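Local coordinates for uncharacterized protein (Bacillus thuringiensis serovar kurstaki, PDB 4XE7) that probably polymerises into actin-like filaments that help segregate plasmid DNA, as a ParM-type member of the bacterial actin-like cytoskeletal proteins, at residues F15-I24 with H126-A137; F26-E34 with L210-I218. One frame throughout, in Å; residues are numbered along the deposited sequence.

Both contacts use strand 21-27 of the mixed sheet in this actin-like fold, on different partners. Interaction 1 is core: helix 123-140 lies on the sheet, and its chemistry is apolar contact helped by two bridging waters. Interaction 2, about 19 Å away between centres, lies nearer the surface, where the turn joining strands 21-27 and 33-45 meets the turn of the small hairpin 211-220; three direct hydrogen bonds join these turns, with two isoleucines and a leucine packed beside them. The two contacts touch where A137 CB packs on F26 CE2 at 3.7 Å, so the helix of interaction 1 reaches the strand end that leads into the turn of interaction 2.

Interaction 1. Residues F15-I24 with H126-A137; sequences FDTGNIKAKI and HLIPLFTSMAVA
Helix 123-140 packs here on the first β-hairpin of an actin-like domain, a buried helix-on-sheet contact in which F15, T17, A22 and I24 face H126, P129, L130, S133, M134 and A137. In actins and ParM relatives the turn of this first hairpin belongs to the phosphate-binding loops, so 18-20 probably play that part here. Strand 21-24 runs 30° from the helix axis at 8.3 Å, close enough that small A22 suits its middle, its CB 3.9 Å from P129 CB. Larger side chains flank it. On the neighbouring strand, F15 takes L130 CD1 against its CB, and M134 lays its terminal methyl over the ring: CE stands 4.0 Å from the ring centroid, 12° off the normal, a CH-pi contact within a Met-aromatic pair. F150 meets the F15 ring too, at planes nearly parallel. I24, the next inward-facing residue along strand 21-24, is fully extended, CG1 anti to the backbone N (chi1 -178°), which carries CD1 to S133 O and A137 CB. Water serves the polar groups. H126 ND1 and G18 O share a water that lies in the plane of the imidazole ring, tying the helix to the hairpin turn. S133 turns its hydroxyl back to L130 O, a carbonyl already holding M134 N; a second water, at the edge of the F15 ring, donates to S133 OG at 3.1 Å and to K23 O at 2.8 Å.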
loop_
_atom_site.group_PDB
_atom_site.type_symbol
_atom_site.label_atom_id
_atom_site.label_comp_id
_atom_site.label_asym_id
_atom_site.label_seq_id
_atom_site.Cartn_x
_atom_site.Cartn_y
_atom_site.Cartn_z
ATOM N N PHE A 15 5.806 7.073 -7.068
ATOM C CA PHE A 15 5.790 5.733 -7.634
ATOM C C PHE A 15 6.667 4.805 -6.822
ATOM O O PHE A 15 7.894 4.938 -6.785
ATOM C CB PHE A 15 6.219 5.779 -9.101
ATOM C CG PHE A 15 5.448 6.785 -9.900
ATOM C CD1 PHE A 15 5.939 8.076 -10.072
ATOM C CD2 PHE A 15 4.206 6.464 -10.427
ATOM C CE1 PHE A 15 5.219 9.019 -10.781
ATOM C CE2 PHE A 15 3.470 7.409 -11.142
ATOM C CZ PHE A 15 3.980 8.689 -11.317
ATOM N N ASP A 16 5.997 3.873 -6.160
ATOM C CA ASP A 16 6.626 2.936 -5.258
ATOM C C ASP A 16 6.648 1.549 -5.896
ATOM O O ASP A 16 5.644 0.842 -5.940
ATOM C CB ASP A 16 5.885 2.936 -3.921
ATOM C CG ASP A 16 6.338 1.829 -2.993
ATOM O OD1 ASP A 16 7.490 1.355 -3.128
ATOM O OD2 ASP A 16 5.531 1.440 -2.117
ATOM N N THR A 17 7.817 1.180 -6.398
ATOM C CA THR A 17 8.033 -0.102 -7.046
ATOM C C THR A 17 8.486 -1.165 -6.042
ATOM O O THR A 17 9.669 -1.241 -5.710
ATOM C CB THR A 17 9.095 0.029 -8.162
ATOM O OG1 THR A 17 8.662 1.004 -9.117
ATOM C CG2 THR A 17 9.329 -1.295 -8.862
ATOM N N GLY A 18 7.544 -1.970 -5.553
ATOM C CA GLY A 18 7.867 -3.120 -4.721
ATOM C C GLY A 18 7.908 -4.436 -5.495
ATOM O O GLY A 18 7.506 -4.506 -6.659
ATOM N N ASN A 19 8.383 -5.496 -4.847
ATOM C CA ASN A 19 8.451 -6.810 -5.486
ATOM C C ASN A 19 7.104 -7.506 -5.585
ATOM O O ASN A 19 6.898 -8.369 -6.432
ATOM C CB ASN A 19 9.419 -7.713 -4.728
ATOM C CG ASN A 19 10.855 -7.314 -4.928
ATOM O OD1 ASN A 19 11.346 -7.260 -6.057
ATOM N ND2 ASN A 19 11.541 -7.015 -3.832
ATOM N N ILE A 20 6.189 -7.148 -4.698
ATOM C CA ILE A 20 4.881 -7.781 -4.680
ATOM C C ILE A 20 3.877 -6.898 -5.403
ATOM O O ILE A 20 2.991 -7.385 -6.090
ATOM C CB ILE A 20 4.385 -8.041 -3.235
ATOM C CG1 ILE A 20 5.410 -8.854 -2.452
ATOM C CG2 ILE A 20 3.030 -8.761 -3.241
ATOM C CD1 ILE A 20 5.697 -10.200 -3.068
ATOM N N LYS A 21 4.034 -5.589 -5.234
ATOM C CA LYS A 21 3.041 -4.630 -5.708
ATOM C C LYS A 21 3.677 -3.399 -6.333
ATOM O O LYS A 21 4.751 -2.962 -5.936
ATOM C CB LYS A 21 2.118 -4.188 -4.555
ATOM C CG LYS A 21 1.198 -5.263 -4.007
ATOM C CD LYS A 21 0.255 -4.691 -2.956
ATOM C CE LYS A 21 -0.544 -5.784 -2.261
ATOM N NZ LYS A 21 -1.223 -5.279 -1.033
ATOM N N ALA A 22 3.008 -2.855 -7.335
ATOM C CA ALA A 22 3.318 -1.533 -7.815
ATOM C C ALA A 22 2.335 -0.619 -7.109
ATOM O O ALA A 22 1.128 -0.824 -7.207
ATOM C CB ALA A 22 3.176 -1.446 -9.332
ATOM N N LYS A 23 2.821 0.359 -6.367
ATOM C CA LYS A 23 1.891 1.284 -5.723
ATOM C C LYS A 23 2.061 2.671 -6.302
ATOM O O LYS A 23 3.157 3.051 -6.686
ATOM C CB LYS A 23 2.083 1.307 -4.205
ATOM C CG LYS A 23 1.740 -0.001 -3.545
ATOM C CD LYS A 23 2.026 0.039 -2.063
ATOM C CE LYS A 23 1.206 -1.021 -1.318
ATOM N NZ LYS A 23 1.401 -0.953 0.151
ATOM N N ILE A 24 0.959 3.409 -6.386
ATOM C CA ILE A 24 1.004 4.797 -6.821
ATOM C C ILE A 24 0.187 5.660 -5.874
ATOM O O ILE A 24 -0.858 5.237 -5.373
ATOM C CB ILE A 24 0.469 4.959 -8.264
ATOM C CG1 ILE A 24 0.559 6.408 -8.739
ATOM C CG2 ILE A 24 -0.988 4.511 -8.362
ATOM C CD1 ILE A 24 0.052 6.590 -10.225
ATOM N N HIS A 126 8.561 -5.175 -13.792
ATOM C CA HIS A 126 8.321 -4.011 -12.950
ATOM C C HIS A 126 7.928 -2.786 -13.755
ATOM O O HIS A 126 7.165 -1.962 -13.272
ATOM C CB HIS A 126 9.562 -3.738 -12.083
ATOM C CG HIS A 126 9.877 -4.870 -11.152
ATOM N ND1 HIS A 126 9.189 -5.072 -9.974
ATOM C CD2 HIS A 126 10.750 -5.896 -11.259
ATOM C CE1 HIS A 126 9.646 -6.161 -9.384
ATOM N NE2 HIS A 126 10.589 -6.685 -10.142
ATOM N N LEU A 127 8.422 -2.672 -14.989
ATOM C CA LEU A 127 8.045 -1.530 -15.825
ATOM C C LEU A 127 6.591 -1.590 -16.286
ATOM O O LEU A 127 5.877 -0.569 -16.287
ATOM C CB LEU A 127 8.952 -1.426 -17.047
ATOM C CG LEU A 127 10.394 -1.018 -16.745
ATOM C CD1 LEU A 127 11.249 -1.141 -18.001
ATOM C CD2 LEU A 127 10.453 0.392 -16.174
ATOM N N ILE A 128 6.139 -2.777 -16.671
ATOM C CA ILE A 128 4.781 -2.903 -17.192
ATOM C C ILE A 128 3.733 -2.494 -16.133
ATOM O O ILE A 128 2.857 -1.687 -16.430
ATOM C CB ILE A 128 4.532 -4.313 -17.746
ATOM C CG1 ILE A 128 5.287 -4.464 -19.083
ATOM C CG2 ILE A 128 3.036 -4.553 -17.930
ATOM C CD1 ILE A 128 5.307 -5.865 -19.691
ATOM N N PRO A 129 3.840 -2.996 -14.889
ATOM C CA PRO A 129 2.888 -2.493 -13.892
ATOM C C PRO A 129 3.078 -1.016 -13.553
ATOM O O PRO A 129 2.087 -0.337 -13.282
ATOM C CB PRO A 129 3.165 -3.368 -12.668
ATOM C CG PRO A 129 3.712 -4.646 -13.270
ATOM C CD PRO A 129 4.583 -4.160 -14.382
ATOM N N LEU A 130 4.306 -0.522 -13.581
ATOM C CA LEU A 130 4.537 0.900 -13.314
ATOM C C LEU A 130 3.850 1.771 -14.367
ATOM O O LEU A 130 3.092 2.678 -14.027
ATOM C CB LEU A 130 6.043 1.202 -13.259
ATOM C CG LEU A 130 6.473 2.663 -13.416
ATOM C CD1 LEU A 130 6.225 3.462 -12.116
ATOM C CD2 LEU A 130 7.921 2.779 -13.829
ATOM N N PHE A 131 4.108 1.498 -15.646
ATOM C CA PHE A 131 3.508 2.298 -16.719
ATOM C C PHE A 131 1.999 2.161 -16.714
ATOM O O PHE A 131 1.275 3.123 -16.972
ATOM C CB PHE A 131 4.056 1.890 -18.090
ATOM C CG PHE A 131 5.479 2.303 -18.314
ATOM C CD1 PHE A 131 5.965 3.477 -17.769
ATOM C CD2 PHE A 131 6.333 1.517 -19.067
ATOM C CE1 PHE A 131 7.289 3.864 -17.979
ATOM C CE2 PHE A 131 7.652 1.895 -19.278
ATOM C CZ PHE A 131 8.131 3.064 -18.738
ATOM N N THR A 132 1.530 0.960 -16.410
ATOM C CA THR A 132 0.097 0.714 -16.335
ATOM C C THR A 132 -0.524 1.538 -15.215
ATOM O O THR A 132 -1.618 2.095 -15.385
ATOM C CB THR A 132 -0.206 -0.785 -16.125
ATOM O OG1 THR A 132 0.280 -1.518 -17.253
ATOM C CG2 THR A 132 -1.699 -1.024 -15.979
ATOM N N SER A 133 0.171 1.640 -14.080
ATOM C CA SER A 133 -0.365 2.413 -12.960
ATOM C C SER A 133 -0.479 3.895 -13.350
ATOM O O SER A 133 -1.492 4.551 -13.049
ATOM C CB SER A 133 0.498 2.245 -11.698
ATOM O OG SER A 133 1.694 3.016 -11.763
ATOM N N MET A 134 0.542 4.407 -14.038
ATOM C CA MET A 134 0.509 5.769 -14.580
ATOM C C MET A 134 -0.680 5.982 -15.515
ATOM O O MET A 134 -1.327 7.027 -15.485
ATOM C CB MET A 134 1.790 6.086 -15.362
ATOM C CG MET A 134 3.047 6.241 -14.546
ATOM S SD MET A 134 4.483 6.512 -15.618
ATOM C CE MET A 134 5.738 6.717 -14.337
ATOM N N ALA A 135 -0.931 4.999 -16.380
ATOM C CA ALA A 135 -2.011 5.094 -17.369
ATOM C C ALA A 135 -3.379 5.087 -16.725
ATOM O O ALA A 135 -4.280 5.800 -17.171
ATOM C CB ALA A 135 -1.923 3.945 -18.394
ATOM N N VAL A 136 -3.547 4.265 -15.698
ATOM C CA VAL A 136 -4.827 4.218 -14.990
ATOM C C VAL A 136 -5.124 5.549 -14.285
ATOM O O VAL A 136 -6.242 6.062 -14.361
ATOM C CB VAL A 136 -4.878 3.061 -13.960
ATOM C CG1 VAL A 136 -6.207 3.092 -13.169
ATOM C CG2 VAL A 136 -4.727 1.717 -14.674
ATOM N N ALA A 137 -4.128 6.117 -13.616
ATOM C CA ALA A 137 -4.313 7.421 -12.970
ATOM C C ALA A 137 -4.613 8.504 -13.991
ATOM O O ALA A 137 -5.429 9.409 -13.740
ATOM C CB ALA A 137 -3.095 7.804 -12.171
HETATM O O HOH W 1 7.171 -3.703 -9.174
HETATM O O HOH W 2 3.697 2.639 -9.404
#

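Interaction 2. Residues F26-E34 with L210-I218; sequences FLNEKGNIE and LFDIVNGEI
Two tight turns meet here backbone to backbone: the type I turn N28-G31 and the type I' turn V214-E217 come within 4.2 Å between G31 CA and N215 CA, and G216 N donates to G31 O. Glycine suits position 31, where phi is positive and a side chain would run into G216 N. The asparagines do the rest. N32 OD1 accepts from the backbone N of N215 at 2.9 Å, while N215 ND2 reaches K30 O at 2.9 Å and 160°, the acceptor close to its amide plane; the two side chains lie side by side with amides 52° apart. N28 OD1 accepts from N32 N, helping to fix the first turn from within. Alongside the turns, I213 sits between L27 and I33: its CG2 meets L27 CD2 at 3.6 Å, and its CB meets I33 CG1 at 3.9 Å. CG1 of I33 lies anti to the carbonyl carbon (chi1 -58°), and CD1 beyond it packs against D212 OD1, a van der Waals contact beside an oxygen itself held by a salt bridge to R405. A water links I33 N to I213 O. I213 and I33 also touch helix 402-418, at L412 and R405. Amide and peptide groups thus join the turns without any charge crossing between them.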
loop_
_atom_site.group_PDB
_atom_site.type_symbol
_atom_site.label_atom_id
_atom_site.label_comp_id
_atom_site.label_asym_id
_atom_site.label_seq_id
_atom_site.Cartn_x
_atom_site.Cartn_y
_atom_site.Cartn_z
ATOM N N PHE A 26 -1.241 9.706 -6.261
ATOM C CA PHE A 26 -1.219 10.875 -7.140
ATOM C C PHE A 26 -2.245 11.899 -6.708
ATOM O O PHE A 26 -3.105 11.619 -5.872
ATOM C CB PHE A 26 -1.463 10.470 -8.602
ATOM C CG PHE A 26 -2.831 9.897 -8.859
ATOM C CD1 PHE A 26 -3.833 10.672 -9.429
ATOM C CD2 PHE A 26 -3.118 8.584 -8.523
ATOM C CE1 PHE A 26 -5.106 10.144 -9.672
ATOM C CE2 PHE A 26 -4.392 8.053 -8.756
ATOM C CZ PHE A 26 -5.376 8.835 -9.333
ATOM N N LEU A 27 -2.154 13.098 -7.266
ATOM C CA LEU A 27 -3.156 14.112 -6.971
ATOM C C LEU A 27 -4.258 14.041 -8.017
ATOM O O LEU A 27 -4.003 14.109 -9.220
ATOM C CB LEU A 27 -2.528 15.501 -6.915
ATOM C CG LEU A 27 -1.540 15.659 -5.751
ATOM C CD1 LEU A 27 -0.883 17.042 -5.760
ATOM C CD2 LEU A 27 -2.258 15.405 -4.402
ATOM N N ASN A 28 -5.492 13.863 -7.556
ATOM C CA ASN A 28 -6.586 13.702 -8.490
ATOM C C ASN A 28 -7.131 15.082 -8.849
ATOM O O ASN A 28 -6.472 16.099 -8.596
ATOM C CB ASN A 28 -7.666 12.773 -7.919
ATOM C CG ASN A 28 -8.269 13.286 -6.608
ATOM O OD1 ASN A 28 -8.190 14.475 -6.285
ATOM N ND2 ASN A 28 -8.895 12.377 -5.856
ATOM N N GLU A 29 -8.316 15.150 -9.442
ATOM C CA GLU A 29 -8.784 16.459 -9.899
ATOM C C GLU A 29 -9.240 17.379 -8.757
ATOM O O GLU A 29 -9.251 18.596 -8.903
ATOM C CB GLU A 29 -9.884 16.285 -10.935
ATOM C CG GLU A 29 -9.332 15.727 -12.238
ATOM C CD GLU A 29 -10.414 15.416 -13.234
ATOM O OE1 GLU A 29 -11.153 14.428 -13.013
ATOM O OE2 GLU A 29 -10.522 16.162 -14.230
ATOM N N LYS A 30 -9.586 16.823 -7.604
ATOM C CA LYS A 30 -9.921 17.693 -6.478
ATOM C C LYS A 30 -8.653 18.061 -5.692
ATOM O O LYS A 30 -8.724 18.691 -4.648
ATOM C CB LYS A 30 -10.965 17.030 -5.583
ATOM C CG LYS A 30 -12.135 16.458 -6.376
ATOM C CD LYS A 30 -13.494 16.714 -5.759
ATOM C CE LYS A 30 -14.006 15.500 -5.015
ATOM N NZ LYS A 30 -13.115 15.172 -3.873
ATOM N N GLY A 31 -7.492 17.669 -6.214
ATOM C CA GLY A 31 -6.219 17.966 -5.564
ATOM C C GLY A 31 -5.961 17.147 -4.309
ATOM O O GLY A 31 -5.115 17.517 -3.481
ATOM N N ASN A 32 -6.698 16.046 -4.151
ATOM C CA ASN A 32 -6.467 15.128 -3.037
ATOM C C ASN A 32 -5.557 13.986 -3.454
ATOM O O ASN A 32 -5.437 13.683 -4.653
ATOM C CB ASN A 32 -7.783 14.558 -2.503
ATOM C CG ASN A 32 -8.663 15.616 -1.873
ATOM O OD1 ASN A 32 -8.171 16.560 -1.247
ATOM N ND2 ASN A 32 -9.976 15.460 -2.026
ATOM N N ILE A 33 -4.928 13.347 -2.469
ATOM C CA ILE A 33 -4.073 12.191 -2.738
ATOM C C ILE A 33 -4.936 10.967 -2.978
ATOM O O ILE A 33 -5.747 10.619 -2.136
ATOM C CB ILE A 33 -3.091 11.914 -1.572
ATOM C CG1 ILE A 33 -2.223 13.152 -1.337
ATOM C CG2 ILE A 33 -2.218 10.666 -1.877
ATOM C CD1 ILE A 33 -1.260 13.033 -0.192
ATOM N N GLU A 34 -4.759 10.335 -4.135
ATOM C CA GLU A 34 -5.466 9.109 -4.493
ATOM C C GLU A 34 -4.447 7.978 -4.709
ATOM O O GLU A 34 -3.416 8.180 -5.344
ATOM C CB GLU A 34 -6.315 9.347 -5.750
ATOM C CG GLU A 34 -7.274 8.237 -6.093
ATOM C CD GLU A 34 -8.388 8.698 -7.030
ATOM O OE1 GLU A 34 -8.927 9.802 -6.811
ATOM O OE2 GLU A 34 -8.703 7.975 -7.999
ATOM N N LEU A 210 4.555 13.440 8.371
ATOM C CA LEU A 210 4.543 14.868 8.696
ATOM C C LEU A 210 3.579 15.691 7.850
ATOM O O LEU A 210 3.034 16.677 8.332
ATOM C CB LEU A 210 5.941 15.460 8.538
ATOM C CG LEU A 210 7.049 15.029 9.499
ATOM C CD1 LEU A 210 8.355 15.596 8.980
ATOM C CD2 LEU A 210 6.768 15.534 10.897
ATOM N N PHE A 211 3.391 15.316 6.583
ATOM C CA PHE A 211 2.599 16.156 5.679
ATOM C C PHE A 211 1.499 15.395 4.954
ATOM O O PHE A 211 1.588 14.179 4.746
ATOM C CB PHE A 211 3.523 16.843 4.666
ATOM C CG PHE A 211 4.550 17.739 5.308
ATOM C CD1 PHE A 211 4.230 19.038 5.666
ATOM C CD2 PHE A 211 5.827 17.280 5.570
ATOM C CE1 PHE A 211 5.170 19.868 6.266
ATOM C CE2 PHE A 211 6.776 18.110 6.173
ATOM C CZ PHE A 211 6.442 19.400 6.522
ATOM N N ASP A 212 0.448 16.122 4.590
ATOM C CA ASP A 212 -0.629 15.589 3.754
ATOM C C ASP A 212 -0.882 16.622 2.641
ATOM O O ASP A 212 -0.404 17.757 2.733
ATOM C CB ASP A 212 -1.887 15.324 4.602
ATOM C CG ASP A 212 -2.944 14.488 3.881
ATOM O OD1 ASP A 212 -2.694 14.009 2.759
ATOM O OD2 ASP A 212 -4.038 14.288 4.466
ATOM N N ILE A 213 -1.585 16.231 1.579
ATOM C CA ILE A 213 -1.989 17.182 0.548
ATOM C C ILE A 213 -3.509 17.137 0.434
ATOM O O ILE A 213 -4.084 16.102 0.098
ATOM C CB ILE A 213 -1.354 16.877 -0.824
ATOM C CG1 ILE A 213 0.166 16.720 -0.709
ATOM C CG2 ILE A 213 -1.727 17.960 -1.851
ATOM C CD1 ILE A 213 0.835 16.289 -2.040
ATOM N N VAL A 214 -4.163 18.246 0.745
ATOM C CA VAL A 214 -5.627 18.277 0.738
ATOM C C VAL A 214 -6.122 19.426 -0.136
ATOM O O VAL A 214 -5.864 20.591 0.146
ATOM C CB VAL A 214 -6.195 18.398 2.186
ATOM C CG1 VAL A 214 -7.743 18.393 2.200
ATOM C CG2 VAL A 214 -5.654 17.260 3.054
ATOM N N ASN A 215 -6.830 19.078 -1.205
ATOM C CA ASN A 215 -7.359 20.063 -2.144
ATOM C C ASN A 215 -6.257 21.002 -2.616
ATOM O O ASN A 215 -6.393 22.214 -2.526
ATOM C CB ASN A 215 -8.518 20.867 -1.519
ATOM C CG ASN A 215 -9.733 19.996 -1.198
ATOM O OD1 ASN A 215 -10.228 20.001 -0.082
ATOM N ND2 ASN A 215 -10.199 19.238 -2.182
ATOM N N GLY A 216 -5.153 20.426 -3.095
ATOM C CA GLY A 216 -4.028 21.206 -3.583
ATOM C C GLY A 216 -3.092 21.814 -2.541
ATOM O O GLY A 216 -2.054 22.365 -2.895
ATOM N N GLU A 217 -3.432 21.726 -1.259
ATOM C CA GLU A 217 -2.590 22.367 -0.246
ATOM C C GLU A 217 -1.770 21.371 0.564
ATOM O O GLU A 217 -2.297 20.389 1.072
ATOM C CB GLU A 217 -3.437 23.213 0.714
ATOM C CG GLU A 217 -4.118 24.391 0.059
ATOM C CD GLU A 217 -3.182 25.563 -0.216
ATOM O OE1 GLU A 217 -2.038 25.566 0.293
ATOM O OE2 GLU A 217 -3.608 26.493 -0.935
ATOM N N ILE A 218 -0.472 21.641 0.680
ATOM C CA ILE A 218 0.352 20.951 1.661
ATOM C C ILE A 218 -0.012 21.422 3.056
ATOM O O ILE A 218 0.060 22.610 3.352
ATOM C CB ILE A 218 1.847 21.197 1.447
ATOM C CG1 ILE A 218 2.279 20.621 0.106
ATOM C CG2 ILE A 218 2.638 20.580 2.574
ATOM C CD1 ILE A 218 3.704 20.953 -0.251
HETATM O O HOH W 3 -5.786 14.067 0.187
#